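Local coordinates for protein aminotransferase, class I and II (Erwinia tasmaniensis, PDB 5Z0Q) that binds pyridoxal-5'-phosphate as a member of the class I and II aminotransferase family, in an assembly of two chains, at residues A[337-340]-A[341-344]; A[288-291]-A[292-296]; A[265-268]-A[269-273]. All blocks are in the same frame, centred on the assembly; numbering follows the deposited sequence.

Interaction 1: A[337-340]-A[341-344]; sequences VADP and ALFF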
loop_
_atom_site.group_PDB
_atom_site.type_symbol
_atom_site.label_atom_id
_atom_site.label_comp_id
_atom_site.label_asym_id
_atom_site.label_seq_id
_atom_site.Cartn_x
_atom_site.Cartn_y
_atom_site.Cartn_z
ATOM N N VAL A 337 -18.544 2.229 36.147
ATOM C CA VAL A 337 -19.187 1.321 35.206
ATOM C C VAL A 337 -18.147 0.339 34.680
ATOM O O VAL A 337 -16.954 0.646 34.598
ATOM C CB VAL A 337 -19.870 2.110 34.066
ATOM C CG1 VAL A 337 -18.836 2.833 33.213
ATOM C CG2 VAL A 337 -20.748 1.200 33.214
ATOM N N ALA A 338 -18.603 -0.867 34.333
ATOM C CA ALA A 338 -17.706 -1.909 33.850
ATOM C C ALA A 338 -17.205 -1.657 32.433
ATOM O O ALA A 338 -16.310 -2.376 31.974
ATOM C CB ALA A 338 -18.405 -3.269 33.915
ATOM N N ASP A 339 -17.751 -0.666 31.735
ATOM C CA ASP A 339 -17.328 -0.383 30.369
ATOM C C ASP A 339 -17.566 1.087 30.040
ATOM O O ASP A 339 -18.636 1.441 29.532
ATOM C CB ASP A 339 -18.077 -1.285 29.385
ATOM C CG ASP A 339 -17.390 -1.382 28.035
ATOM O OD1 ASP A 339 -16.725 -0.403 27.631
ATOM O OD2 ASP A 339 -17.510 -2.440 27.378
ATOM N N PRO A 340 -16.604 1.971 30.314
ATOM C CA PRO A 340 -16.840 3.406 30.071
ATOM C C PRO A 340 -17.133 3.745 28.618
ATOM O O PRO A 340 -17.918 4.664 28.353
ATOM C CB PRO A 340 -15.535 4.058 30.546
ATOM C CG PRO A 340 -14.937 3.071 31.489
ATOM C CD PRO A 340 -15.300 1.725 30.951
ATOM N N ALA A 341 -16.519 3.039 27.668
ATOM C CA ALA A 341 -16.767 3.323 26.259
ATOM C C ALA A 341 -18.188 2.942 25.863
ATOM O O ALA A 341 -18.892 3.720 25.207
ATOM C CB ALA A 341 -15.748 2.587 25.390
ATOM N N LEU A 342 -18.628 1.741 26.248
ATOM C CA LEU A 342 -19.999 1.333 25.966
ATOM C C LEU A 342 -21.004 2.214 26.697
ATOM O O LEU A 342 -22.125 2.411 26.215
ATOM C CB LEU A 342 -20.198 -0.136 26.344
ATOM C CG LEU A 342 -21.600 -0.725 26.174
ATOM C CD1 LEU A 342 -22.067 -0.608 24.731
ATOM C CD2 LEU A 342 -21.636 -2.174 26.636
ATOM N N PHE A 343 -20.618 2.758 27.853
ATOM C CA PHE A 343 -21.503 3.659 28.584
ATOM C C PHE A 343 -21.834 4.894 27.756
ATOM O O PHE A 343 -23.007 5.231 27.561
ATOM C CB PHE A 343 -20.862 4.056 29.915
ATOM C CG PHE A 343 -21.506 5.247 30.568
ATOM C CD1 PHE A 343 -22.708 5.119 31.245
ATOM C CD2 PHE A 343 -20.906 6.496 30.507
ATOM C CE1 PHE A 343 -23.302 6.214 31.847
ATOM C CE2 PHE A 343 -21.494 7.594 31.107
ATOM C CZ PHE A 343 -22.693 7.453 31.777
ATOM N N PHE A 344 -20.805 5.583 27.256
ATOM C CA PHE A 344 -21.032 6.795 26.478
ATOM C C PHE A 344 -21.717 6.515 25.147
ATOM O O PHE A 344 -22.362 7.415 24.600
ATOM C CB PHE A 344 -19.710 7.527 26.245
ATOM C CG PHE A 344 -19.216 8.281 27.445
ATOM C CD1 PHE A 344 -19.809 9.477 27.818
ATOM C CD2 PHE A 344 -18.156 7.802 28.196
ATOM C CE1 PHE A 344 -19.358 10.177 28.921
ATOM C CE2 PHE A 344 -17.699 8.498 29.301
ATOM C CZ PHE A 344 -18.302 9.689 29.663
#

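Interaction 2: A[288-291]-A[292-296]; sequences EGQP and WLDAQ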
loop_
_atom_site.group_PDB
_atom_site.type_symbol
_atom_site.label_atom_id
_atom_site.label_comp_id
_atom_site.label_asym_id
_atom_site.label_seq_id
_atom_site.Cartn_x
_atom_site.Cartn_y
_atom_site.Cartn_z
ATOM N N GLU A 288 3.306 23.743 0.529
ATOM C CA GLU A 288 2.562 24.996 0.572
ATOM C C GLU A 288 1.330 24.939 1.470
ATOM O O GLU A 288 0.494 25.849 1.401
ATOM C CB GLU A 288 2.149 25.414 -0.845
ATOM C CG GLU A 288 3.319 25.800 -1.739
ATOM C CD GLU A 288 2.953 25.822 -3.207
ATOM O OE1 GLU A 288 3.799 26.243 -4.025
ATOM O OE2 GLU A 288 1.821 25.413 -3.544
ATOM N N GLY A 289 1.187 23.914 2.304
ATOM C CA GLY A 289 0.057 23.817 3.199
ATOM C C GLY A 289 0.275 24.375 4.583
ATOM O O GLY A 289 -0.612 24.259 5.435
ATOM N N GLN A 290 1.432 24.986 4.836
ATOM C CA GLN A 290 1.731 25.471 6.180
ATOM C C GLN A 290 0.756 26.535 6.680
ATOM O O GLN A 290 0.361 26.455 7.857
ATOM C CB GLN A 290 3.174 25.988 6.233
ATOM C CG GLN A 290 3.639 26.320 7.635
ATOM C CD GLN A 290 3.470 25.154 8.586
ATOM O OE1 GLN A 290 3.886 24.033 8.293
ATOM N NE2 GLN A 290 2.847 25.410 9.730
ATOM N N PRO A 291 0.343 27.536 5.891
ATOM C CA PRO A 291 -0.673 28.472 6.401
ATOM C C PRO A 291 -1.974 27.791 6.784
ATOM O O PRO A 291 -2.637 28.227 7.735
ATOM C CB PRO A 291 -0.866 29.449 5.233
ATOM C CG PRO A 291 0.410 29.390 4.485
ATOM C CD PRO A 291 0.856 27.963 4.575
ATOM N N TRP A 292 -2.362 26.732 6.071
ATOM C CA TRP A 292 -3.537 25.964 6.468
ATOM C C TRP A 292 -3.303 25.261 7.799
ATOM O O TRP A 292 -4.183 25.251 8.666
ATOM C CB TRP A 292 -3.892 24.954 5.376
ATOM C CG TRP A 292 -5.125 24.146 5.663
ATOM C CD1 TRP A 292 -6.398 24.419 5.252
ATOM C CD2 TRP A 292 -5.201 22.928 6.419
ATOM N NE1 TRP A 292 -7.260 23.450 5.707
ATOM C CE2 TRP A 292 -6.551 22.523 6.425
ATOM C CE3 TRP A 292 -4.259 22.142 7.092
ATOM C CZ2 TRP A 292 -6.983 21.367 7.079
ATOM C CZ3 TRP A 292 -4.690 20.995 7.740
ATOM C CH2 TRP A 292 -6.040 20.620 7.729
ATOM N N LEU A 293 -2.118 24.673 7.978
ATOM C CA LEU A 293 -1.805 23.998 9.233
ATOM C C LEU A 293 -1.727 24.981 10.394
ATOM O O LEU A 293 -2.094 24.633 11.522
ATOM C CB LEU A 293 -0.494 23.224 9.097
ATOM C CG LEU A 293 -0.005 22.442 10.318
ATOM C CD1 LEU A 293 -1.037 21.411 10.752
ATOM C CD2 LEU A 293 1.331 21.778 10.022
ATOM N N ASP A 294 -1.257 26.206 10.141
ATOM C CA ASP A 294 -1.222 27.214 11.197
ATOM C C ASP A 294 -2.626 27.554 11.678
ATOM O O ASP A 294 -2.855 27.717 12.882
ATOM C CB ASP A 294 -0.507 28.474 10.703
ATOM C CG ASP A 294 0.995 28.290 10.594
ATOM O OD1 ASP A 294 1.563 27.523 11.400
ATOM O OD2 ASP A 294 1.610 28.917 9.703
ATOM N N ALA A 295 -3.582 27.659 10.751
ATOM C CA ALA A 295 -4.947 28.001 11.132
ATOM C C ALA A 295 -5.649 26.840 11.823
ATOM O O ALA A 295 -6.557 27.062 12.633
ATOM C CB ALA A 295 -5.741 28.446 9.903
ATOM N N GLN A 296 -5.252 25.602 11.519
ATOM C CA GLN A 296 -5.853 24.458 12.194
ATOM C C GLN A 296 -5.398 24.363 13.643
ATOM O O GLN A 296 -6.174 23.943 14.508
ATOM C CB GLN A 296 -5.519 23.165 11.449
ATOM C CG GLN A 296 -6.235 21.932 11.989
ATOM C CD GLN A 296 -5.708 20.639 11.395
ATOM O OE1 GLN A 296 -4.565 20.569 10.943
ATOM N NE2 GLN A 296 -6.543 19.606 11.393
#

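Interaction 3: A[265-268]-A[269-273]; sequences RMRK and GMVPD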
loop_
_atom_site.group_PDB
_atom_site.type_symbol
_atom_site.label_atom_id
_atom_site.label_comp_id
_atom_site.label_asym_id
_atom_site.label_seq_id
_atom_site.Cartn_x
_atom_site.Cartn_y
_atom_site.Cartn_z
ATOM N N ARG A 265 14.994 -4.986 3.002
ATOM C CA ARG A 265 14.878 -6.404 2.676
ATOM C C ARG A 265 13.601 -6.999 3.258
ATOM O O ARG A 265 12.963 -7.853 2.630
ATOM C CB ARG A 265 16.111 -7.157 3.177
ATOM C CG ARG A 265 16.113 -8.642 2.862
ATOM C CD ARG A 265 17.515 -9.241 2.955
ATOM N NE ARG A 265 18.081 -9.156 4.300
ATOM C CZ ARG A 265 18.978 -8.250 4.681
ATOM N NH1 ARG A 265 19.418 -7.343 3.819
ATOM N NH2 ARG A 265 19.437 -8.252 5.925
ATOM N N MET A 266 13.208 -6.556 4.455
ATOM C CA MET A 266 11.956 -7.014 5.046
ATOM C C MET A 266 10.751 -6.411 4.336
ATOM O O MET A 266 9.673 -7.018 4.315
ATOM C CB MET A 266 11.931 -6.668 6.535
ATOM C CG MET A 266 10.685 -7.122 7.281
ATOM S SD MET A 266 10.494 -8.914 7.302
ATOM C CE MET A 266 12.046 -9.406 8.049
ATOM N N ARG A 267 10.916 -5.231 3.738
ATOM C CA ARG A 267 9.807 -4.541 3.090
ATOM C C ARG A 267 9.565 -5.038 1.669
ATOM O O ARG A 267 8.417 -5.053 1.212
ATOM C CB ARG A 267 10.079 -3.032 3.086
ATOM C CG ARG A 267 8.971 -2.165 2.497
ATOM C CD ARG A 267 9.196 -1.861 1.022
ATOM N NE ARG A 267 8.196 -0.935 0.504
ATOM C CZ ARG A 267 8.370 0.379 0.430
ATOM N NH1 ARG A 267 7.407 1.152 -0.050
ATOM N NH2 ARG A 267 9.511 0.921 0.834
ATOM N N LYS A 268 10.622 -5.454 0.973
ATOM C CA LYS A 268 10.547 -5.698 -0.464
ATOM C C LYS A 268 9.539 -6.793 -0.794
ATOM O O LYS A 268 9.505 -7.844 -0.148
ATOM C CB LYS A 268 11.931 -6.074 -0.992
ATOM C CG LYS A 268 12.008 -6.257 -2.496
ATOM C CD LYS A 268 13.458 -6.302 -2.954
ATOM C CE LYS A 268 14.256 -7.316 -2.148
ATOM N NZ LYS A 268 15.716 -7.234 -2.431
ATOM N N GLY A 269 8.707 -6.530 -1.802
ATOM C CA GLY A 269 7.718 -7.488 -2.256
ATOM C C GLY A 269 6.473 -7.537 -1.395
ATOM O O GLY A 269 5.353 -7.606 -1.908
ATOM N N MET A 270 6.661 -7.496 -0.075
ATOM C CA MET A 270 5.539 -7.631 0.845
ATOM C C MET A 270 4.755 -6.329 0.976
ATOM O O MET A 270 3.525 -6.353 1.092
ATOM C CB MET A 270 6.048 -8.090 2.211
ATOM C CG MET A 270 4.974 -8.655 3.116
ATOM S SD MET A 270 4.245 -10.175 2.480
ATOM C CE MET A 270 3.139 -10.598 3.823
ATOM N N VAL A 271 5.440 -5.193 0.956
ATOM C CA VAL A 271 4.820 -3.881 1.110
ATOM C C VAL A 271 4.934 -3.148 -0.223
ATOM O O VAL A 271 6.047 -2.985 -0.739
ATOM C CB VAL A 271 5.476 -3.075 2.241
ATOM C CG1 VAL A 271 4.765 -1.746 2.432
ATOM C CG2 VAL A 271 5.473 -3.881 3.529
ATOM N N PRO A 272 3.833 -2.692 -0.807
ATOM C CA PRO A 272 3.878 -2.075 -2.136
ATOM C C PRO A 272 4.425 -0.653 -2.074
ATOM O O PRO A 272 4.735 -0.119 -1.010
ATOM C CB PRO A 272 2.410 -2.090 -2.569
ATOM C CG PRO A 272 1.655 -1.990 -1.287
ATOM C CD PRO A 272 2.460 -2.767 -0.276
ATOM N N ASP A 273 4.540 -0.041 -3.251
ATOM C CA ASP A 273 4.990 1.336 -3.356
ATOM C C ASP A 273 3.843 2.298 -3.057
ATOM O O ASP A 273 2.670 1.919 -2.997
ATOM C CB ASP A 273 5.563 1.610 -4.747
ATOM C CG ASP A 273 6.885 0.905 -4.983
ATOM O OD1 ASP A 273 7.568 0.574 -3.992
ATOM O OD2 ASP A 273 7.242 0.688 -6.161
#

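Interaction 1: A[337-340]-A[341-344]
The side chain of Asp339 crosses that of Leu342 at about a right angle, with Asp339 CG 3.5 Å from Leu342 CB. With CG turned opposite the backbone N (chi1 -161°), the carboxylate folds forward over the first turn of helix 340-345, and Asp339 OD1 accepts from Leu342 N at 3.2 Å. That bond is almost straight at 174°, but the N-H comes from above the carboxylate plane. Asp339 also gives its main-chain oxygen, which Phe343 N reaches at 2.9 Å. One residue further along, Phe344 N donates to Pro340 O, and the ring atom CD2 of Phe344 sits beside that oxygen. The apolar part is lighter: Val337 CG1 approaches Phe343 CB at 4.1 Å. Within the helix, Phe343 CD2 stands 3.8 Å above the face of the Phe344 ring, over its centre. Phe344 continues inward to Phe351 and Leu349, and Ala341 touches Ser353, so the buried side of this short helix packs against strand 349-353 of the five-stranded sheet. The whole is a classic aspartate N-cap, with proline as the first helical residue, where no backbone N-H is needed.

Interaction 2: A[288-291]-A[292-296]
The amide of Gln290 and the carboxylate of Asp294 are the flat groups that meet here, their planes turned 56° apart. Asp294 OD1 lies in the amide plane, at its NE2 edge, whereas the amide nitrogen stands above the carboxylate, 57° out of its plane. The resulting hydrogen bond from Gln290 NE2 to Asp294 OD1 measures 3.0 Å and is somewhat bent. At the opposite corner of the amide, Gln290 OE1 has the methyl CD2 of Leu293 beside it at 3.8 Å and accepts a hydrogen bond from Arg80.

The glutamine reaches both neighbours because its chain bends at chi2 (55°), after CG has left anti to the backbone N, and this swings the amide along the helix toward the next turn. Asp294 comes from that turn with its side chain crossing the glutamine at about a right angle.

Beneath this pair run the first backbone bonds of helix 290-313. Leu293 N donates to Gly289 O and Ala295 N to Pro291 O, and between them Asp294 N donates to Gln290 O at 2.8 Å. Gln290 and Asp294 are therefore joined twice, once through the backbone and once through the side chains. Trp292 has its CB 3.4 Å from Gly289 O, while its indole leads off to meet Asn12 and Ala48.

The amide is thus used at both ends, donating a hydrogen bond to a carboxylate and accepting one from Arg80, which probably holds it in one orientation. Gln290 is a neutral bridge between the acidic Asp294 and the basic Arg80, and a carboxylate this near the helix N terminus would probably be favoured by the helix dipole.

Interaction 3: A[265-268]-A[269-273]
Arg267 packs its CG against Val271 CB at 3.6 Å, the two side chains crossing at about a right angle, and this is the main apolar touch of the contact. Hydrogen bonds carry most of the rest. A bend at chi2 (-94°) turns the guanidinium toward the loop, where its edge meets two successive carbonyls: NE donates to Val271 O at 3.2 Å, and NH1 to Pro272 O at 3.1 Å in a straight line. Both oxygens lie in the guanidinium plane, although the donors stand above the carbonyl planes. NH1 also bonds to Phe96 O of strand 94-97. In the backbone, Val271 N reaches Arg267 O at 3.0 Å, with weaker bonds from Met270 N to Arg267 O and Lys268 O; Gly269 makes the turn with positive phi. The charged pairing is loose: Asp273 OD1 is 4.0 Å from Arg267 NH1, well out of the guanidinium plane. Thr102 OG1 of the second subunit is hydrogen-bonded to Met270 O, and Pro98 of that subunit packs on Pro272, whose side chain is about 7 Å from a bound PLP. One arginine thus ties the end of helix 257-267 to its following loop mainly through neutral carbonyls, with Asp273 adding only a long electrostatic attraction.

All three contacts are local, partly buried and built around a helix end. Interactions 1 and 2 lie at helix starts, interaction 3 where helix 257-267 runs out into a loop. Each has a buried side (Pro340, Ala341 and Phe344; Gly289 and Leu293; Met270 and Val271) and an exposed one (Leu342; Pro291; Lys268 and Asp273). The polar group differs: a carboxylate takes a backbone N-H in interaction 1, an amide bridges carboxylate and arginine in interaction 2, and a guanidinium gathers carbonyls in interaction 3. They share no helix or strand. Interaction 1 packs against the five-stranded sheet, interaction 2 against loops and helix 71-83 of its own chain, and only interaction 3 touches the second subunit.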